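Local coordinates for protein hydrogenase maturation factor (PDB 3VTH) that probably transfers a carbamoyl group from carbamoyl phosphate, with ATP, to the C-terminal cysteine of HypE during [NiFe]-hydrogenase maturation, at residues Y248-A253 with V614-Q619; D299-L304 with A621-S626. One frame throughout, in Å; residues are numbered along the deposited sequence.

How the contacts relate
Both contacts join the YrdC-like (telomere recombination) part of the chain to the Kae1-like part, and they lie side by side with centres about 10 Å apart. Contact 1 pairs 248-253 with the loop 614-619, and contact 2 pairs 299-304 with the helix that follows that loop. They touch each other twice: Phe616 CE2 lies 3.8 Å from Met622 SD, and Pro251 CG lies 3.8 Å from Leu301 CD1. Each reaches both bound nucleotides, the ATP analogue APC and the ADP analogue AP2. Residues 248-253 and 299-304 border APC, while Glu617, Gly618, Ala621 and Glu625 border AP2, and Met622 crosses over to APC. The pair therefore forms part of the wall between two nucleotide pockets.

Contact 1: Y248-A253 with V614-Q619; sequences YGKPFA and VLFEGQ. With APC (diphosphomethylphosphonic acid adenosyl ester), chain F; AP2 (phosphomethylphosphonic acid adenosyl ester), chain H.
The Phe616 ring is held between Lys250 CG and Gln619 CB, with no hydrogen bond between the two segments. Lys250 CG sits 3.7 Å above one face, offset toward the rim, in a CH-pi contact; on the opposite face Gln619 CB lies over the centre. Phe616 CG occupies the crowded position between its backbone N and carbonyl carbon (chi1 61°), and the ring reaches the peptide after Gly249, with CE1 3.3 Å from Gly249 C. Glycine suits this spot because a beta carbon there would clash with Leu615 CB. Leu615 CD1 instead packs 3.8 Å from Gly249 CA. An alanine at Phe616 would probably leave Lys250 CG without its aromatic face and open a gap beside the Gly249 peptide. Beyond CG the lysine chain runs extended, carrying NZ to a hydrogen bond of 2.8 Å with APC O2B and a weak one to O3B. Pro251 CG lies 3.3 Å from APC C5, and the proline's rigid, apolar ring suits the adenine. Within 614-619, the type II turn from Phe616 to Gln619 brings Gly618 against the AP2 ribose. Lys250 and Pro251 line the YrdC-like pocket and Gly618 the Kae1-like one, the contact being their seam.

Contact 2: D299-L304 with A621-S626; sequences DDLDTL and AMELES. With APC (diphosphomethylphosphonic acid adenosyl ester), chain F; AP2 (phosphomethylphosphonic acid adenosyl ester), chain H.
Ser626 meets the loop that leads into strand 303-307, its OG 3.0 Å from Asp302 N and 3.3 Å from Asp302 OD1. The contact sets helix 619-626, in the Kae1-like domain of the actin-like ATPase clan, against this loop of the YrdC-like domain. A small serine suits the close approach of the backbones here. Its OG is anti to its carbonyl carbon (chi1 -67°) and also lies 3.0 Å from Met622 O, one turn back. Beside this polar group, Leu301 CD2 packs 3.8 Å from Met622 CB, the two side chains crossing obliquely. The long, flexible methionine then bends at chi3 (72°), and its CE comes near both Leu301 CD1 and APC C2. Toward the surface, Asp300 CB faces the Glu623 carboxylate, whose CD is 4.0 Å away.

Two waters bridge the segments. One donates to Asp300 O and Glu623 O, the other to Asp302 OD2 and Glu625 O. Farther out, basic residues position the acids: Lys287 forms a salt bridge with Asp302 OD2, and Arg611 one with Glu623 OE2. The latter would probably ease any repulsion between Glu623 and Asp300, whose carboxylates come within 4.5 Å of each other (OE2 to OD2).

The same two segments read both adenines. Glu625, held at OE2 by the backbone N of Arg707, accepts a hydrogen bond at OE1 from AP2 N6 (2.8 Å), a carboxylate oxygen being a strong acceptor for the exocyclic amino group. On the facing segment, Thr303 OG1 accepts a hydrogen bond from APC N6 at 3.2 Å, with an N-H...O angle of 156°.

Contact 1: Y248-A253 with V614-Q619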
loop_
_atom_site.group_PDB
_atom_site.type_symbol
_atom_site.label_atom_id
_atom_site.label_comp_id
_atom_site.label_asym_id
_atom_site.label_seq_id
_atom_site.Cartn_x
_atom_site.Cartn_y
_atom_site.Cartn_z
ATOM N N TYR A 248 -20.336 7.006 -3.083
ATOM C CA TYR A 248 -20.810 8.390 -3.030
ATOM C C TYR A 248 -19.916 9.400 -2.321
ATOM O O TYR A 248 -20.053 10.616 -2.551
ATOM C CB TYR A 248 -22.212 8.453 -2.437
ATOM C CG TYR A 248 -23.312 8.140 -3.427
ATOM C CD1 TYR A 248 -23.681 9.067 -4.410
ATOM C CD2 TYR A 248 -23.998 6.923 -3.373
ATOM C CE1 TYR A 248 -24.710 8.782 -5.324
ATOM C CE2 TYR A 248 -25.025 6.628 -4.273
ATOM C CZ TYR A 248 -25.376 7.561 -5.244
ATOM O OH TYR A 248 -26.392 7.270 -6.129
ATOM N N GLY A 249 -19.034 8.920 -1.450
ATOM C CA GLY A 249 -18.230 9.826 -0.631
ATOM C C GLY A 249 -16.727 9.764 -0.838
ATOM O O GLY A 249 -16.059 10.806 -0.840
ATOM N N LYS A 250 -16.191 8.553 -0.978
ATOM C CA LYS A 250 -14.752 8.366 -1.097
ATOM C C LYS A 250 -14.228 9.118 -2.324
ATOM O O LYS A 250 -14.823 9.022 -3.404
ATOM C CB LYS A 250 -14.398 6.882 -1.233
ATOM C CG LYS A 250 -14.433 6.052 0.058
ATOM C CD LYS A 250 -13.761 4.685 -0.232
ATOM C CE LYS A 250 -13.780 3.744 0.980
ATOM N NZ LYS A 250 -13.315 2.372 0.598
ATOM N N PRO A 251 -13.117 9.864 -2.166
ATOM C CA PRO A 251 -12.534 10.613 -3.291
ATOM C C PRO A 251 -12.038 9.694 -4.407
ATOM O O PRO A 251 -11.573 8.583 -4.136
ATOM C CB PRO A 251 -11.331 11.327 -2.660
ATOM C CG PRO A 251 -10.958 10.440 -1.455
ATOM C CD PRO A 251 -12.280 9.931 -0.949
ATOM N N PHE A 252 -12.136 10.174 -5.645
ATOM C CA PHE A 252 -11.580 9.487 -6.799
ATOM C C PHE A 252 -10.160 9.951 -7.084
ATOM O O PHE A 252 -9.884 11.167 -7.105
ATOM C CB PHE A 252 -12.394 9.799 -8.059
ATOM C CG PHE A 252 -13.720 9.095 -8.137
ATOM C CD1 PHE A 252 -13.839 7.735 -7.842
ATOM C CD2 PHE A 252 -14.841 9.779 -8.572
ATOM C CE1 PHE A 252 -15.073 7.088 -7.957
ATOM C CE2 PHE A 252 -16.073 9.137 -8.695
ATOM C CZ PHE A 252 -16.194 7.804 -8.372
ATOM N N ALA A 253 -9.291 8.981 -7.349
ATOM C CA ALA A 253 -7.982 9.229 -7.908
ATOM C C ALA A 253 -8.115 9.549 -9.395
ATOM O O ALA A 253 -9.031 9.077 -10.045
ATOM C CB ALA A 253 -7.099 8.000 -7.724
ATOM N N VAL A 614 -21.556 10.513 8.144
ATOM C CA VAL A 614 -20.501 10.236 7.175
ATOM C C VAL A 614 -20.816 9.004 6.317
ATOM O O VAL A 614 -21.563 8.106 6.734
ATOM C CB VAL A 614 -19.102 10.088 7.838
ATOM C CG1 VAL A 614 -18.699 11.395 8.575
ATOM C CG2 VAL A 614 -19.059 8.890 8.771
ATOM N N LEU A 615 -20.236 8.983 5.119
ATOM C CA LEU A 615 -20.498 7.939 4.128
ATOM C C LEU A 615 -19.467 6.829 4.231
ATOM O O LEU A 615 -19.734 5.692 3.857
ATOM C CB LEU A 615 -20.534 8.536 2.714
ATOM C CG LEU A 615 -21.608 9.624 2.500
ATOM C CD1 LEU A 615 -21.555 10.268 1.101
ATOM C CD2 LEU A 615 -23.011 9.078 2.778
ATOM N N PHE A 616 -18.291 7.166 4.758
ATOM C CA PHE A 616 -17.229 6.195 4.969
ATOM C C PHE A 616 -16.451 6.527 6.232
ATOM O O PHE A 616 -16.382 7.679 6.646
ATOM C CB PHE A 616 -16.295 6.098 3.743
ATOM C CG PHE A 616 -15.574 7.391 3.397
ATOM C CD1 PHE A 616 -16.151 8.316 2.542
ATOM C CD2 PHE A 616 -14.301 7.656 3.902
ATOM C CE1 PHE A 616 -15.489 9.498 2.213
ATOM C CE2 PHE A 616 -13.628 8.847 3.573
ATOM C CZ PHE A 616 -14.229 9.763 2.730
ATOM N N GLU A 617 -15.872 5.496 6.836
ATOM C CA GLU A 617 -15.119 5.617 8.082
ATOM C C GLU A 617 -13.933 6.572 7.879
ATOM O O GLU A 617 -13.145 6.404 6.960
ATOM C CB GLU A 617 -14.646 4.211 8.499
ATOM C CG GLU A 617 -13.827 4.111 9.791
ATOM C CD GLU A 617 -14.677 3.981 11.051
ATOM O OE1 GLU A 617 -15.311 4.988 11.459
ATOM O OE2 GLU A 617 -14.692 2.871 11.648
ATOM N N GLY A 618 -13.829 7.589 8.728
ATOM C CA GLY A 618 -12.697 8.507 8.665
ATOM C C GLY A 618 -12.969 9.761 7.852
ATOM O O GLY A 618 -12.179 10.698 7.879
ATOM N N GLN A 619 -14.079 9.775 7.117
ATOM C CA GLN A 619 -14.424 10.922 6.280
ATOM C C GLN A 619 -14.392 12.223 7.067
ATOM O O GLN A 619 -13.812 13.212 6.619
ATOM C CB GLN A 619 -15.791 10.741 5.618
ATOM C CG GLN A 619 -16.244 11.952 4.781
ATOM C CD GLN A 619 -17.559 11.732 4.062
ATOM O OE1 GLN A 619 -17.823 12.352 3.025
ATOM N NE2 GLN A 619 -18.401 10.880 4.612
HETATM P PG APC F . -14.409 0.457 -3.660
HETATM O O1G APC F . -13.688 0.137 -4.945
HETATM O O2G APC F . -15.378 1.603 -3.816
HETATM O O3G APC F . -15.017 -0.732 -2.972
HETATM P PB APC F . -11.940 1.696 -2.836
HETATM O O1B APC F . -11.029 0.638 -3.376
HETATM O O2B APC F . -11.512 2.296 -1.512
HETATM O O3B APC F . -13.358 0.989 -2.555
HETATM P PA APC F . -11.022 3.233 -5.420
HETATM O O1A APC F . -11.440 4.467 -6.183
HETATM O O2A APC F . -10.833 2.009 -6.241
HETATM C C3A APC F . -12.246 3.000 -4.073
HETATM O "O5'" APC F . -9.604 3.463 -4.687
HETATM C "C5'" APC F . -8.931 4.717 -4.631
HETATM C "C4'" APC F . -8.386 4.907 -3.218
HETATM O "O4'" APC F . -7.611 6.111 -3.232
HETATM C "C3'" APC F . -9.527 5.103 -2.217
HETATM O "O3'" APC F . -9.281 4.407 -0.983
HETATM C "C2'" APC F . -9.504 6.592 -1.942
HETATM O "O2'" APC F . -10.085 6.931 -0.668
HETATM C "C1'" APC F . -8.028 6.934 -2.143
HETATM N N9 APC F . -7.977 8.351 -2.487
HETATM C C8 APC F . -8.297 8.931 -3.675
HETATM N N7 APC F . -8.168 10.278 -3.579
HETATM C C5 APC F . -7.769 10.557 -2.319
HETATM C C6 APC F . -7.452 11.771 -1.535
HETATM N N6 APC F . -7.526 12.996 -2.094
HETATM N N1 APC F . -7.082 11.613 -0.245
HETATM C C2 APC F . -6.983 10.400 0.336
HETATM N N3 APC F . -7.258 9.248 -0.297
HETATM C C4 APC F . -7.644 9.278 -1.603
HETATM P PB AP2 H . -8.913 0.815 13.155
HETATM O O1B AP2 H . -9.344 2.176 13.641
HETATM O O2B AP2 H . -7.709 0.219 13.815
HETATM O O3B AP2 H . -10.084 -0.124 13.002
HETATM C C3A AP2 H . -8.411 1.155 11.447
HETATM P PA AP2 H . -6.927 2.189 11.269
HETATM O O1A AP2 H . -6.665 2.054 9.776
HETATM O O2A AP2 H . -5.809 1.924 12.248
HETATM O "O5'" AP2 H . -7.435 3.688 11.608
HETATM C "C5'" AP2 H . -8.318 4.310 10.681
HETATM C "C4'" AP2 H . -8.901 5.494 11.417
HETATM O "O4'" AP2 H . -7.913 6.519 11.533
HETATM C "C3'" AP2 H . -10.052 6.137 10.670
HETATM O "O3'" AP2 H . -11.260 5.392 10.856
HETATM C "C2'" AP2 H . -10.062 7.505 11.321
HETATM O "O2'" AP2 H . -10.781 7.372 12.552
HETATM C "C1'" AP2 H . -8.575 7.791 11.575
HETATM N N9 AP2 H . -8.116 8.717 10.500
HETATM C C8 AP2 H . -8.047 8.473 9.167
HETATM N N7 AP2 H . -7.632 9.569 8.476
HETATM C C5 AP2 H . -7.423 10.549 9.376
HETATM C C6 AP2 H . -6.982 11.966 9.330
HETATM N N6 AP2 H . -6.660 12.568 8.157
HETATM N N1 AP2 H . -6.916 12.640 10.512
HETATM C C2 AP2 H . -7.210 12.061 11.697
HETATM N N3 AP2 H . -7.630 10.782 11.806
HETATM C C4 AP2 H . -7.752 9.994 10.701
#

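Contact 2: D299-L304 with A621-S626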
loop_
_atom_site.group_PDB
_atom_site.type_symbol
_atom_site.label_atom_id
_atom_site.label_comp_id
_atom_site.label_asym_id
_atom_site.label_seq_id
_atom_site.Cartn_x
_atom_site.Cartn_y
_atom_site.Cartn_z
ATOM N N ASP A 299 -14.399 16.479 -3.189
ATOM C CA ASP A 299 -15.070 17.590 -2.525
ATOM C C ASP A 299 -14.725 17.619 -1.040
ATOM O O ASP A 299 -14.704 16.578 -0.383
ATOM C CB ASP A 299 -16.589 17.498 -2.680
ATOM C CG ASP A 299 -17.041 17.526 -4.136
ATOM O OD1 ASP A 299 -18.147 17.016 -4.398
ATOM O OD2 ASP A 299 -16.302 18.047 -5.010
ATOM N N ASP A 300 -14.441 18.818 -0.544
ATOM C CA ASP A 300 -14.203 19.085 0.874
ATOM C C ASP A 300 -12.914 18.467 1.411
ATOM O O ASP A 300 -12.721 18.386 2.623
ATOM C CB ASP A 300 -15.419 18.685 1.723
ATOM C CG ASP A 300 -16.705 19.360 1.260
ATOM O OD1 ASP A 300 -16.722 20.596 1.088
ATOM O OD2 ASP A 300 -17.708 18.646 1.066
ATOM N N LEU A 301 -12.046 18.031 0.503
ATOM C CA LEU A 301 -10.676 17.691 0.847
ATOM C C LEU A 301 -9.720 18.709 0.221
ATOM O O LEU A 301 -10.041 19.327 -0.807
ATOM C CB LEU A 301 -10.332 16.269 0.387
ATOM C CG LEU A 301 -11.233 15.147 0.937
ATOM C CD1 LEU A 301 -10.854 13.788 0.338
ATOM C CD2 LEU A 301 -11.187 15.098 2.451
ATOM N N ASP A 302 -8.547 18.880 0.836
ATOM C CA ASP A 302 -7.562 19.813 0.295
ATOM C C ASP A 302 -6.475 19.094 -0.515
ATOM O O ASP A 302 -5.485 19.710 -0.910
ATOM C CB ASP A 302 -6.974 20.723 1.392
ATOM C CG ASP A 302 -6.056 19.993 2.361
ATOM O OD1 ASP A 302 -6.019 18.743 2.404
ATOM O OD2 ASP A 302 -5.359 20.699 3.124
ATOM N N THR A 303 -6.673 17.795 -0.739
ATOM C CA THR A 303 -5.734 16.963 -1.496
ATOM C C THR A 303 -6.406 16.255 -2.681
ATOM O O THR A 303 -7.618 16.052 -2.688
ATOM C CB THR A 303 -5.109 15.866 -0.618
ATOM O OG1 THR A 303 -6.159 15.040 -0.092
ATOM C CG2 THR A 303 -4.276 16.478 0.557
ATOM N N LEU A 304 -5.604 15.892 -3.678
ATOM C CA LEU A 304 -6.044 15.105 -4.811
ATOM C C LEU A 304 -5.123 13.885 -4.906
ATOM O O LEU A 304 -3.919 14.002 -4.668
ATOM C CB LEU A 304 -5.902 15.953 -6.078
ATOM C CG LEU A 304 -6.960 16.093 -7.174
ATOM C CD1 LEU A 304 -8.411 16.140 -6.658
ATOM C CD2 LEU A 304 -6.632 17.381 -7.992
ATOM N N ALA A 621 -12.853 12.914 9.836
ATOM C CA ALA A 621 -11.497 13.299 10.265
ATOM C C ALA A 621 -10.674 13.920 9.125
ATOM O O ALA A 621 -9.921 14.871 9.339
ATOM C CB ALA A 621 -10.769 12.121 10.921
ATOM N N MET A 622 -10.854 13.402 7.915
ATOM C CA MET A 622 -10.216 13.947 6.721
ATOM C C MET A 622 -10.689 15.363 6.417
ATOM O O MET A 622 -9.893 16.226 6.068
ATOM C CB MET A 622 -10.476 13.024 5.514
ATOM C CG MET A 622 -9.795 11.654 5.672
ATOM S SD MET A 622 -10.327 10.462 4.409
ATOM C CE MET A 622 -9.499 11.154 2.978
ATOM N N GLU A 623 -11.989 15.604 6.559
ATOM C CA GLU A 623 -12.516 16.936 6.272
ATOM C C GLU A 623 -12.033 17.957 7.301
ATOM O O GLU A 623 -11.682 19.078 6.945
ATOM C CB GLU A 623 -14.039 16.913 6.178
ATOM C CG GLU A 623 -14.546 16.094 4.971
ATOM C CD GLU A 623 -16.053 16.172 4.793
ATOM O OE1 GLU A 623 -16.703 17.013 5.466
ATOM O OE2 GLU A 623 -16.590 15.401 3.971
ATOM N N LEU A 624 -11.987 17.540 8.562
ATOM C CA LEU A 624 -11.497 18.378 9.651
ATOM C C LEU A 624 -10.045 18.805 9.421
ATOM O O LEU A 624 -9.704 19.985 9.579
ATOM C CB LEU A 624 -11.673 17.647 10.993
ATOM C CG LEU A 624 -11.489 18.403 12.308
ATOM C CD1 LEU A 624 -12.430 19.612 12.406
ATOM C CD2 LEU A 624 -11.684 17.448 13.496
ATOM N N GLU A 625 -9.206 17.855 9.007
ATOM C CA GLU A 625 -7.815 18.150 8.658
ATOM C C GLU A 625 -7.704 19.093 7.459
ATOM O O GLU A 625 -6.904 20.034 7.479
ATOM C CB GLU A 625 -7.019 16.852 8.379
ATOM C CG GLU A 625 -5.504 17.118 8.129
ATOM C CD GLU A 625 -4.752 15.948 7.475
ATOM O OE1 GLU A 625 -5.361 14.891 7.218
ATOM O OE2 GLU A 625 -3.538 16.099 7.201
ATOM N N SER A 626 -8.513 18.853 6.427
ATOM C CA SER A 626 -8.456 19.654 5.206
ATOM C C SER A 626 -8.799 21.127 5.410
ATOM O O SER A 626 -8.304 21.978 4.680
ATOM C CB SER A 626 -9.378 19.095 4.121
ATOM O OG SER A 626 -8.892 17.834 3.680
HETATM P PG APC F . -14.409 0.457 -3.660
HETATM O O1G APC F . -13.688 0.137 -4.945
HETATM O O2G APC F . -15.378 1.603 -3.816
HETATM O O3G APC F . -15.017 -0.732 -2.972
HETATM P PB APC F . -11.940 1.696 -2.836
HETATM O O1B APC F . -11.029 0.638 -3.376
HETATM O O2B APC F . -11.512 2.296 -1.512
HETATM O O3B APC F . -13.358 0.989 -2.555
HETATM P PA APC F . -11.022 3.233 -5.420
HETATM O O1A APC F . -11.440 4.467 -6.183
HETATM O O2A APC F . -10.833 2.009 -6.241
HETATM C C3A APC F . -12.246 3.000 -4.073
HETATM O "O5'" APC F . -9.604 3.463 -4.687
HETATM C "C5'" APC F . -8.931 4.717 -4.631
HETATM C "C4'" APC F . -8.386 4.907 -3.218
HETATM O "O4'" APC F . -7.611 6.111 -3.232
HETATM C "C3'" APC F . -9.527 5.103 -2.217
HETATM O "O3'" APC F . -9.281 4.407 -0.983
HETATM C "C2'" APC F . -9.504 6.592 -1.942
HETATM O "O2'" APC F . -10.085 6.931 -0.668
HETATM C "C1'" APC F . -8.028 6.934 -2.143
HETATM N N9 APC F . -7.977 8.351 -2.487
HETATM C C8 APC F . -8.297 8.931 -3.675
HETATM N N7 APC F . -8.168 10.278 -3.579
HETATM C C5 APC F . -7.769 10.557 -2.319
HETATM C C6 APC F . -7.452 11.771 -1.535
HETATM N N6 APC F . -7.526 12.996 -2.094
HETATM N N1 APC F . -7.082 11.613 -0.245
HETATM C C2 APC F . -6.983 10.400 0.336
HETATM N N3 APC F . -7.258 9.248 -0.297
HETATM C C4 APC F . -7.644 9.278 -1.603
HETATM P PB AP2 H . -8.913 0.815 13.155
HETATM O O1B AP2 H . -9.344 2.176 13.641
HETATM O O2B AP2 H . -7.709 0.219 13.815
HETATM O O3B AP2 H . -10.084 -0.124 13.002
HETATM C C3A AP2 H . -8.411 1.155 11.447
HETATM P PA AP2 H . -6.927 2.189 11.269
HETATM O O1A AP2 H . -6.665 2.054 9.776
HETATM O O2A AP2 H . -5.809 1.924 12.248
HETATM O "O5'" AP2 H . -7.435 3.688 11.608
HETATM C "C5'" AP2 H . -8.318 4.310 10.681
HETATM C "C4'" AP2 H . -8.901 5.494 11.417
HETATM O "O4'" AP2 H . -7.913 6.519 11.533
HETATM C "C3'" AP2 H . -10.052 6.137 10.670
HETATM O "O3'" AP2 H . -11.260 5.392 10.856
HETATM C "C2'" AP2 H . -10.062 7.505 11.321
HETATM O "O2'" AP2 H . -10.781 7.372 12.552
HETATM C "C1'" AP2 H . -8.575 7.791 11.575
HETATM N N9 AP2 H . -8.116 8.717 10.500
HETATM C C8 AP2 H . -8.047 8.473 9.167
HETATM N N7 AP2 H . -7.632 9.569 8.476
HETATM C C5 AP2 H . -7.423 10.549 9.376
HETATM C C6 AP2 H . -6.982 11.966 9.330
HETATM N N6 AP2 H . -6.660 12.568 8.157
HETATM N N1 AP2 H . -6.916 12.640 10.512
HETATM C C2 AP2 H . -7.210 12.061 11.697
HETATM N N3 AP2 H . -7.630 10.782 11.806
HETATM C C4 AP2 H . -7.752 9.994 10.701
HETATM O O HOH W 1 -12.920 19.981 4.631
HETATM O O HOH W 2 -4.705 20.234 5.816
#